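Local coordinates for protein putative glycoside hydrolase (Parabacteroides distasonis ATCC 8503, PDB 3GYC) that is a putative glycoside hydrolase of the cellulase-like family in the TIM-barrel clan, probably acting on a carbohydrate substrate that remains undefined, at residues H61-N66 with Q91-L96; F24-R29 with D57-L62. All blocks are in the same frame, centred on the assembly; numbering follows the deposited sequence.

In the fold
From the N terminus, strand 17-23 runs straight into the short helix 25-28, and the chain then passes through helix 39-48 and strand 53-57. Contact 2 closes this first loop, bringing residues 57-62 back against 24-29, at and just beyond the C-terminal ends of two neighbouring parallel strands of the barrel. Contact 1 closes the next loop, which leaves helix 60-65, runs through the small antiparallel pair 71-73 and 88-90, and returns at 91-96. The two loops follow in series, sharing His-61 and Leu-62, and neither nest nor cross. Their centres lie about 9 Å apart and they touch where Leu-96 meets Trp-26 and Ile-63 meets the carbonyl of Ala-58.

Contact 1. Residues H61-N66 with Q91-L96; sequences HLIAEN and QVQPNL
Ile-63 carries this contact, reaching out from helix 60-65. From CB, the CG1 branch lies anti to the carbonyl carbon (chi1 -71°) and continues fully extended, so CG1 and CD1 form a straight arm. CG1 lies 3.5 Å from Val-92 CG1. At the tip, CD1 presses on that same methyl, Val-92 CG1, also at 3.5 Å and tighter than usual carbon contact. The two side chains cross at about a right angle. CD1 further meets Gln-93 CG at 3.7 Å and Leu-96 CD2 at 3.8 Å, so three residues of 91-96 meet at this one methyl. The other Val-92 branch, CG2, touches Leu-62 CD1 loosely at 4.2 Å.

No hydrogen bond joins the two segments; the fit is apolar, while 91-96 is held in shape from within. Gln-91 NE2 gives a nearly straight bond of 2.8 Å to Gln-93 O, the carbonyl of the cis peptide that leads into Pro-94. Gln-93 bends at chi2 and sends NE2 past the isoleucine to Ser-143 and Asn-97.

Helix 130-146 offers Ile-140 to both Ile-63 and Leu-96. Leu-62 rests on Trp-71 and Leu-73, and Val-92 touches Leu-27. In the excursion after strand 53-57 of this TIM-barrel-clan fold, helix 60-65 and the turn into helix 95-105 thus meet beside helix 130-146, helix 25-28 and strand 71-73.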
ATOM      1  N   HIS A  61      13.192  -9.703  -3.813  1.00 12.02           N
ATOM      2  CA  HIS A  61      13.668 -10.563  -4.888  1.00 11.45           C
ATOM      3  C   HIS A  61      15.025 -10.131  -5.468  1.00 11.10           C
ATOM      4  O   HIS A  61      15.888 -10.983  -5.760  1.00 12.77           O
ATOM      5  CB  HIS A  61      12.581 -10.710  -5.975  1.00 11.81           C
ATOM      6  CG  HIS A  61      12.204  -9.441  -6.665  1.00 10.32           C
ATOM      7  ND1 HIS A  61      11.693  -8.340  -5.996  1.00 10.39           N
ATOM      8  CD2 HIS A  61      12.172  -9.128  -7.981  1.00 10.02           C
ATOM      9  CE1 HIS A  61      11.421  -7.398  -6.878  1.00  8.90           C
ATOM     10  NE2 HIS A  61      11.692  -7.848  -8.086  1.00 10.17           N
ATOM     11  N   LEU A  62      15.232  -8.837  -5.619  1.00 10.73           N
ATOM     12  CA  LEU A  62      16.476  -8.294  -6.120  1.00 10.13           C
ATOM     13  C   LEU A  62      17.555  -8.364  -5.043  1.00 11.49           C
ATOM     14  O   LEU A  62      18.699  -8.770  -5.319  1.00 11.56           O
ATOM     15  CB  LEU A  62      16.284  -6.864  -6.631  1.00  9.05           C
ATOM     16  CG  LEU A  62      15.264  -6.677  -7.770  1.00  8.52           C
ATOM     17  CD1 LEU A  62      15.314  -5.248  -8.304  1.00  6.82           C
ATOM     18  CD2 LEU A  62      15.470  -7.725  -8.901  1.00  8.00           C
ATOM     19  N   ILE A  63      17.206  -8.000  -3.800  1.00 12.85           N
ATOM     20  CA  ILE A  63      18.185  -8.048  -2.724  1.00 13.23           C
ATOM     21  C   ILE A  63      18.661  -9.489  -2.487  1.00 15.26           C
ATOM     22  O   ILE A  63      19.846  -9.689  -2.233  1.00 15.57           O
ATOM     23  CB  ILE A  63      17.655  -7.449  -1.400  1.00 14.51           C
ATOM     24  CG1 ILE A  63      17.544  -5.925  -1.531  1.00 13.47           C
ATOM     25  CG2 ILE A  63      18.578  -7.872  -0.231  1.00 14.28           C
ATOM     26  CD1 ILE A  63      17.004  -5.194  -0.318  1.00 12.58           C
ATOM     27  N   ALA A  64      17.771 -10.478  -2.636  1.00 15.12           N
ATOM     28  CA  ALA A  64      18.123 -11.867  -2.391  1.00 16.15           C
ATOM     29  C   ALA A  64      18.988 -12.433  -3.506  1.00 18.11           C
ATOM     30  O   ALA A  64      19.769 -13.367  -3.273  1.00 17.91           O
ATOM     31  CB  ALA A  64      16.869 -12.734  -2.156  1.00 14.65           C
ATOM     32  N   GLU A  65      18.872 -11.885  -4.708  1.00 18.99           N
ATOM     33  CA  GLU A  65      19.690 -12.350  -5.831  1.00 19.81           C
ATOM     34  C   GLU A  65      21.054 -11.695  -5.800  1.00 18.73           C
ATOM     35  O   GLU A  65      22.051 -12.378  -5.812  1.00 17.77           O
ATOM     36  CB  GLU A  65      19.035 -12.039  -7.172  1.00 21.57           C
ATOM     37  CG  GLU A  65      17.833 -12.886  -7.488  1.00 23.80           C
ATOM     38  CD  GLU A  65      18.138 -14.118  -8.324  1.00 26.55           C
ATOM     39  OE1 GLU A  65      19.251 -14.234  -8.890  1.00 28.67           O
ATOM     40  OE2 GLU A  65      17.228 -14.971  -8.448  1.00 28.24           O
ATOM     41  N   ASN A  66      21.092 -10.365  -5.824  1.00 17.77           N
ATOM     42  CA  ASN A  66      22.350  -9.615  -5.776  1.00 17.05           C
ATOM     43  C   ASN A  66      22.097  -8.205  -5.228  1.00 17.60           C
ATOM     44  O   ASN A  66      21.731  -7.304  -5.980  1.00 15.79           O
ATOM     45  CB  ASN A  66      23.008  -9.574  -7.155  1.00 17.64           C
ATOM     46  CG  ASN A  66      24.413  -9.023  -7.105  1.00 17.51           C
ATOM     47  OD1 ASN A  66      24.810  -8.355  -6.130  1.00 18.84           O
ATOM     48  ND2 ASN A  66      25.174  -9.286  -8.144  1.00 15.83           N
ATOM     49  N   GLN A  91      19.797   0.372  -7.804  1.00 11.26           N
ATOM     50  CA  GLN A  91      20.664  -0.416  -6.926  1.00 10.70           C
ATOM     51  C   GLN A  91      19.965  -0.358  -5.559  1.00 10.22           C
ATOM     52  O   GLN A  91      19.826   0.721  -4.930  1.00  9.05           O
ATOM     53  CB  GLN A  91      22.105   0.091  -6.887  1.00 10.18           C
ATOM     54  CG  GLN A  91      22.972  -0.792  -6.058  1.00 10.47           C
ATOM     55  CD  GLN A  91      24.363  -0.267  -5.822  1.00 11.19           C
ATOM     56  OE1 GLN A  91      25.011   0.281  -6.709  1.00 11.20           O
ATOM     57  NE2 GLN A  91      24.867  -0.522  -4.636  1.00 12.63           N
ATOM     58  N   VAL A  92      19.518  -1.515  -5.083  1.00 11.39           N
ATOM     59  CA  VAL A  92      18.631  -1.562  -3.911  1.00 10.08           C
ATOM     60  C   VAL A  92      19.353  -1.369  -2.582  1.00 10.55           C
ATOM     61  O   VAL A  92      18.858  -0.642  -1.733  1.00 12.37           O
ATOM     62  CB  VAL A  92      17.721  -2.792  -3.918  1.00  9.64           C
ATOM     63  CG1 VAL A  92      16.700  -2.750  -2.802  1.00  9.45           C
ATOM     64  CG2 VAL A  92      16.985  -2.906  -5.248  1.00  9.57           C
ATOM     65  N   GLN A  93      20.508  -1.989  -2.400  1.00 12.86           N
ATOM     66  CA  GLN A  93      21.317  -1.776  -1.203  1.00 11.98           C
ATOM     67  C   GLN A  93      22.639  -1.173  -1.632  1.00 12.30           C
ATOM     68  O   GLN A  93      23.202  -1.588  -2.663  1.00 12.93           O
ATOM     69  CB  GLN A  93      21.547  -3.070  -0.427  1.00 12.78           C
ATOM     70  CG  GLN A  93      20.362  -3.647   0.308  1.00 12.78           C
ATOM     71  CD  GLN A  93      19.951  -2.840   1.549  1.00 13.52           C
ATOM     72  OE1 GLN A  93      20.272  -1.645   1.672  1.00 13.19           O
ATOM     73  NE2 GLN A  93      19.241  -3.496   2.463  1.00 11.33           N
ATOM     74  N   PRO A  94      23.194  -0.258  -0.817  1.00 12.26           N
ATOM     75  CA  PRO A  94      22.724   0.229   0.507  1.00 11.18           C
ATOM     76  C   PRO A  94      21.606   1.284   0.514  1.00 11.41           C
ATOM     77  O   PRO A  94      21.259   1.790   1.582  1.00 12.70           O
ATOM     78  CB  PRO A  94      24.014   0.805   1.132  1.00 12.25           C
ATOM     79  CG  PRO A  94      24.794   1.313  -0.074  1.00 12.91           C
ATOM     80  CD  PRO A  94      24.531   0.283  -1.166  1.00 11.40           C
ATOM     81  N   ASN A  95      21.079   1.650  -0.647  1.00  9.86           N
ATOM     82  CA  ASN A  95      19.975   2.645  -0.744  1.00 10.73           C
ATOM     83  C   ASN A  95      18.807   2.384   0.199  1.00  9.16           C
ATOM     84  O   ASN A  95      18.335   3.332   0.848  1.00  9.76           O
ATOM     85  CB  ASN A  95      19.461   2.811  -2.169  1.00  9.75           C
ATOM     86  CG  ASN A  95      20.304   3.761  -2.979  1.00 11.27           C
ATOM     87  OD1 ASN A  95      21.062   4.528  -2.409  1.00 11.20           O
ATOM     88  ND2 ASN A  95      20.177   3.713  -4.350  1.00 10.50           N
ATOM     89  N   LEU A  96      18.395   1.128   0.358  1.00  8.57           N
ATOM     90  CA  LEU A  96      17.285   0.825   1.252  1.00 10.83           C
ATOM     91  C   LEU A  96      17.663   1.155   2.683  1.00  9.65           C
ATOM     92  O   LEU A  96      16.926   1.861   3.388  1.00 10.58           O
ATOM     93  CB  LEU A  96      16.809  -0.624   1.106  1.00  9.87           C
ATOM     94  CG  LEU A  96      15.737  -1.090   2.080  1.00 11.07           C
ATOM     95  CD1 LEU A  96      14.419  -0.219   1.956  1.00 10.16           C
ATOM     96  CD2 LEU A  96      15.456  -2.592   1.943  1.00 10.91           C
TER

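Contact 2. Residues F24-R29 with D57-L62; sequences FSWLER and DAYPHL. With EDO (1,2-ethanediol), chain D.
Tyr-59 takes up a left-handed backbone conformation (phi 46°, psi 52°), unusual for a residue with a side chain, right at the N-cap of helix 60-65. An Asx turn accompanies it: Tyr-59 N bonds to Asp-57 OD1 at 2.7 Å, meeting the carboxylate from above its plane. The phenol projects onto helix 25-28, where Tyr-59 OH donates a short 2.6 Å bond to Glu-28 OE2. The Glu-28 carboxylate, at the end of an extended chain, receives it on the anti lone pair at the ring's edge. Arg-117 forms a salt bridge to the same oxygen, so this buried Glu-28 is probably kept ionised.

Leu-27 CD2 comes over one face of the tyrosine ring in a CH-pi contact, 3.5 Å from Tyr-59 CE1. Phe-24 CB packs against Tyr-59 OH at 3.1 Å while its ring leads away. Trp-26 NE1 spans to Asp-57 O at 3.0 Å, a bent bond (139° at the hydrogen); Asp-57 O lies near the indole plane and accepts on a lone pair. Beyond the helix, Arg-29 NH1 bonds to O2 and NH2 to O1 of an ethanediol, probably from the crystallisation liquor.

The contact joins the turn after strand 17-23 to the end of the adjacent parallel strand 53-57 and the turn beyond it, with Leu-73 of strand 71-73 against Tyr-59 and Leu-96 of helix 95-105 against Trp-26. TIM-barrel glycosidases usually have their active site at this C-terminal end of the strands.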
ATOM      1  N   PHE A  24       7.401   1.945  -5.113  1.00 11.56           N
ATOM      2  CA  PHE A  24       8.729   1.788  -5.704  1.00 12.57           C
ATOM      3  C   PHE A  24       9.246   3.155  -6.201  1.00 14.23           C
ATOM      4  O   PHE A  24      10.381   3.268  -6.670  1.00 14.73           O
ATOM      5  CB  PHE A  24       8.706   0.697  -6.799  1.00 11.35           C
ATOM      6  CG  PHE A  24       7.456   0.667  -7.635  1.00 13.41           C
ATOM      7  CD1 PHE A  24       7.361   1.421  -8.809  1.00 15.41           C
ATOM      8  CD2 PHE A  24       6.382  -0.130  -7.273  1.00 12.63           C
ATOM      9  CE1 PHE A  24       6.171   1.357  -9.603  1.00 15.63           C
ATOM     10  CE2 PHE A  24       5.225  -0.188  -8.053  1.00 13.66           C
ATOM     11  CZ  PHE A  24       5.131   0.564  -9.211  1.00 15.14           C
ATOM     12  N   SER A  25       8.449   4.229  -6.009  1.00 11.82           N
ATOM     13  CA  SER A  25       8.885   5.552  -6.417  1.00  9.93           C
ATOM     14  C   SER A  25      10.083   6.090  -5.588  1.00 10.07           C
ATOM     15  O   SER A  25      10.915   6.811  -6.114  1.00  9.07           O
ATOM     16  CB  SER A  25       7.721   6.531  -6.381  1.00 10.65           C
ATOM     17  OG  SER A  25       6.650   6.161  -7.236  1.00  9.67           O
ATOM     18  N   TRP A  26      10.186   5.709  -4.311  1.00 10.54           N
ATOM     19  CA  TRP A  26      11.248   6.178  -3.456  1.00 10.00           C
ATOM     20  C   TRP A  26      12.635   5.868  -4.038  1.00 10.36           C
ATOM     21  O   TRP A  26      13.590   6.640  -3.832  1.00 10.06           O
ATOM     22  CB  TRP A  26      11.102   5.558  -2.017  1.00  9.80           C
ATOM     23  CG  TRP A  26      11.433   4.095  -1.985  1.00  9.81           C
ATOM     24  CD1 TRP A  26      10.599   3.067  -2.244  1.00 10.63           C
ATOM     25  CD2 TRP A  26      12.714   3.509  -1.718  1.00  7.83           C
ATOM     26  NE1 TRP A  26      11.279   1.870  -2.178  1.00 10.89           N
ATOM     27  CE2 TRP A  26      12.566   2.111  -1.821  1.00  8.83           C
ATOM     28  CE3 TRP A  26      13.958   4.023  -1.417  1.00 11.16           C
ATOM     29  CZ2 TRP A  26      13.620   1.238  -1.626  1.00  9.58           C
ATOM     30  CZ3 TRP A  26      14.988   3.180  -1.222  1.00 10.59           C
ATOM     31  CH2 TRP A  26      14.826   1.797  -1.325  1.00 12.29           C
ATOM     32  N   LEU A  27      12.749   4.728  -4.719  1.00 10.33           N
ATOM     33  CA  LEU A  27      14.029   4.333  -5.298  1.00 10.74           C
ATOM     34  C   LEU A  27      14.111   4.733  -6.770  1.00 11.55           C
ATOM     35  O   LEU A  27      15.179   5.158  -7.223  1.00 12.87           O
ATOM     36  CB  LEU A  27      14.214   2.813  -5.150  1.00 10.23           C
ATOM     37  CG  LEU A  27      15.556   2.237  -5.566  1.00 10.14           C
ATOM     38  CD1 LEU A  27      16.687   2.918  -4.774  1.00  9.06           C
ATOM     39  CD2 LEU A  27      15.520   0.664  -5.421  1.00  7.48           C
ATOM     40  N   GLU A  28      13.011   4.605  -7.502  1.00 10.21           N
ATOM     41  CA  GLU A  28      13.010   4.807  -8.960  1.00 10.78           C
ATOM     42  C   GLU A  28      12.917   6.220  -9.481  1.00 13.20           C
ATOM     43  O   GLU A  28      13.493   6.523 -10.510  1.00 10.23           O
ATOM     44  CB  GLU A  28      11.871   4.014  -9.578  1.00 10.98           C
ATOM     45  CG  GLU A  28      12.210   2.544  -9.549  1.00 11.43           C
ATOM     46  CD  GLU A  28      11.128   1.663 -10.122  1.00 11.30           C
ATOM     47  OE1 GLU A  28      10.557   2.004 -11.180  1.00 13.94           O
ATOM     48  OE2 GLU A  28      10.923   0.552  -9.575  1.00 11.00           O
ATOM     49  N   ARG A  29      12.192   7.073  -8.756  1.00 10.69           N
ATOM     50  CA  ARG A  29      11.900   8.429  -9.254  1.00 10.81           C
ATOM     51  C   ARG A  29      12.901   9.406  -8.809  1.00 11.65           C
ATOM     52  O   ARG A  29      12.642  10.304  -7.972  1.00 10.68           O
ATOM     53  CB  ARG A  29      10.483   8.825  -8.861  1.00 10.19           C
ATOM     54  CG  ARG A  29       9.428   8.037  -9.579  1.00 11.05           C
ATOM     55  CD  ARG A  29       8.025   8.707  -9.447  1.00 10.93           C
ATOM     56  NE  ARG A  29       7.948   9.986 -10.155  1.00 12.21           N
ATOM     57  CZ  ARG A  29       7.563  10.165 -11.414  1.00 11.33           C
ATOM     58  NH1 ARG A  29       7.314   9.159 -12.224  1.00 13.73           N
ATOM     59  NH2 ARG A  29       7.576  11.384 -11.924  1.00 13.04           N
ATOM     60  N   ASP A  57       8.230  -0.393  -1.288  1.00 10.07           N
ATOM     61  CA  ASP A  57       8.667  -1.648  -1.897  1.00 10.00           C
ATOM     62  C   ASP A  57      10.115  -1.897  -1.448  1.00 10.17           C
ATOM     63  O   ASP A  57      10.992  -1.017  -1.612  1.00 12.26           O
ATOM     64  CB  ASP A  57       8.578  -1.560  -3.411  1.00 12.17           C
ATOM     65  CG  ASP A  57       8.729  -2.934  -4.075  1.00 11.18           C
ATOM     66  OD1 ASP A  57       9.396  -3.825  -3.504  1.00 11.69           O
ATOM     67  OD2 ASP A  57       8.092  -3.142  -5.119  1.00 10.07           O
ATOM     68  N   ALA A  58      10.364  -3.090  -0.891  1.00  8.85           N
ATOM     69  CA  ALA A  58      11.694  -3.497  -0.385  1.00 10.05           C
ATOM     70  C   ALA A  58      12.525  -4.229  -1.478  1.00 11.36           C
ATOM     71  O   ALA A  58      13.703  -4.530  -1.238  1.00 12.15           O
ATOM     72  CB  ALA A  58      11.531  -4.426   0.809  1.00  9.13           C
ATOM     73  N   TYR A  59      11.894  -4.531  -2.631  1.00 10.84           N
ATOM     74  CA  TYR A  59      12.558  -5.273  -3.743  1.00 11.35           C
ATOM     75  C   TYR A  59      13.313  -6.497  -3.191  1.00 11.66           C
ATOM     76  O   TYR A  59      14.512  -6.693  -3.490  1.00 12.73           O
ATOM     77  CB  TYR A  59      13.548  -4.378  -4.463  1.00 10.70           C
ATOM     78  CG  TYR A  59      13.023  -3.131  -5.146  1.00 11.09           C
ATOM     79  CD1 TYR A  59      12.814  -1.957  -4.446  1.00 10.53           C
ATOM     80  CD2 TYR A  59      12.824  -3.104  -6.534  1.00 11.57           C
ATOM     81  CE1 TYR A  59      12.378  -0.794  -5.098  1.00 10.87           C
ATOM     82  CE2 TYR A  59      12.375  -1.958  -7.187  1.00 11.61           C
ATOM     83  CZ  TYR A  59      12.172  -0.799  -6.473  1.00 12.34           C
ATOM     84  OH  TYR A  59      11.749   0.352  -7.117  1.00 12.30           O
ATOM     85  N   PRO A  60      12.627  -7.338  -2.400  1.00 11.42           N
ATOM     86  CA  PRO A  60      13.282  -8.502  -1.732  1.00 11.34           C
ATOM     87  C   PRO A  60      13.890  -9.485  -2.714  1.00 11.23           C
ATOM     88  O   PRO A  60      14.951 -10.056  -2.471  1.00 12.11           O
ATOM     89  CB  PRO A  60      12.126  -9.184  -1.002  1.00 12.59           C
ATOM     90  CG  PRO A  60      10.896  -8.799  -1.773  1.00 11.93           C
ATOM     91  CD  PRO A  60      11.173  -7.480  -2.489  1.00 11.64           C
ATOM     92  N   HIS A  61      13.192  -9.703  -3.813  1.00 12.02           N
ATOM     93  CA  HIS A  61      13.668 -10.563  -4.888  1.00 11.45           C
ATOM     94  C   HIS A  61      15.025 -10.131  -5.468  1.00 11.10           C
ATOM     95  O   HIS A  61      15.888 -10.983  -5.760  1.00 12.77           O
ATOM     96  CB  HIS A  61      12.581 -10.710  -5.975  1.00 11.81           C
ATOM     97  CG  HIS A  61      12.204  -9.441  -6.665  1.00 10.32           C
ATOM     98  ND1 HIS A  61      11.693  -8.340  -5.996  1.00 10.39           N
ATOM     99  CD2 HIS A  61      12.172  -9.128  -7.981  1.00 10.02           C
ATOM    100  CE1 HIS A  61      11.421  -7.398  -6.878  1.00  8.90           C
ATOM    101  NE2 HIS A  61      11.692  -7.848  -8.086  1.00 10.17           N
ATOM    102  N   LEU A  62      15.232  -8.837  -5.619  1.00 10.73           N
ATOM    103  CA  LEU A  62      16.476  -8.294  -6.120  1.00 10.13           C
ATOM    104  C   LEU A  62      17.555  -8.364  -5.043  1.00 11.49           C
ATOM    105  O   LEU A  62      18.699  -8.770  -5.319  1.00 11.56           O
ATOM    106  CB  LEU A  62      16.284  -6.864  -6.631  1.00  9.05           C
ATOM    107  CG  LEU A  62      15.264  -6.677  -7.770  1.00  8.52           C
ATOM    108  CD1 LEU A  62      15.314  -5.248  -8.304  1.00  6.82           C
ATOM    109  CD2 LEU A  62      15.470  -7.725  -8.901  1.00  8.00           C
TER
HETATM  110  C1  EDO D   3       7.476  11.787 -15.923  1.00 32.76           C
HETATM  111  O1  EDO D   3       7.538  12.395 -14.619  1.00 32.92           O
HETATM  112  C2  EDO D   3       6.408  10.731 -15.938  1.00 32.54           C
HETATM  113  O2  EDO D   3       6.388   9.906 -14.758  1.00 30.83           O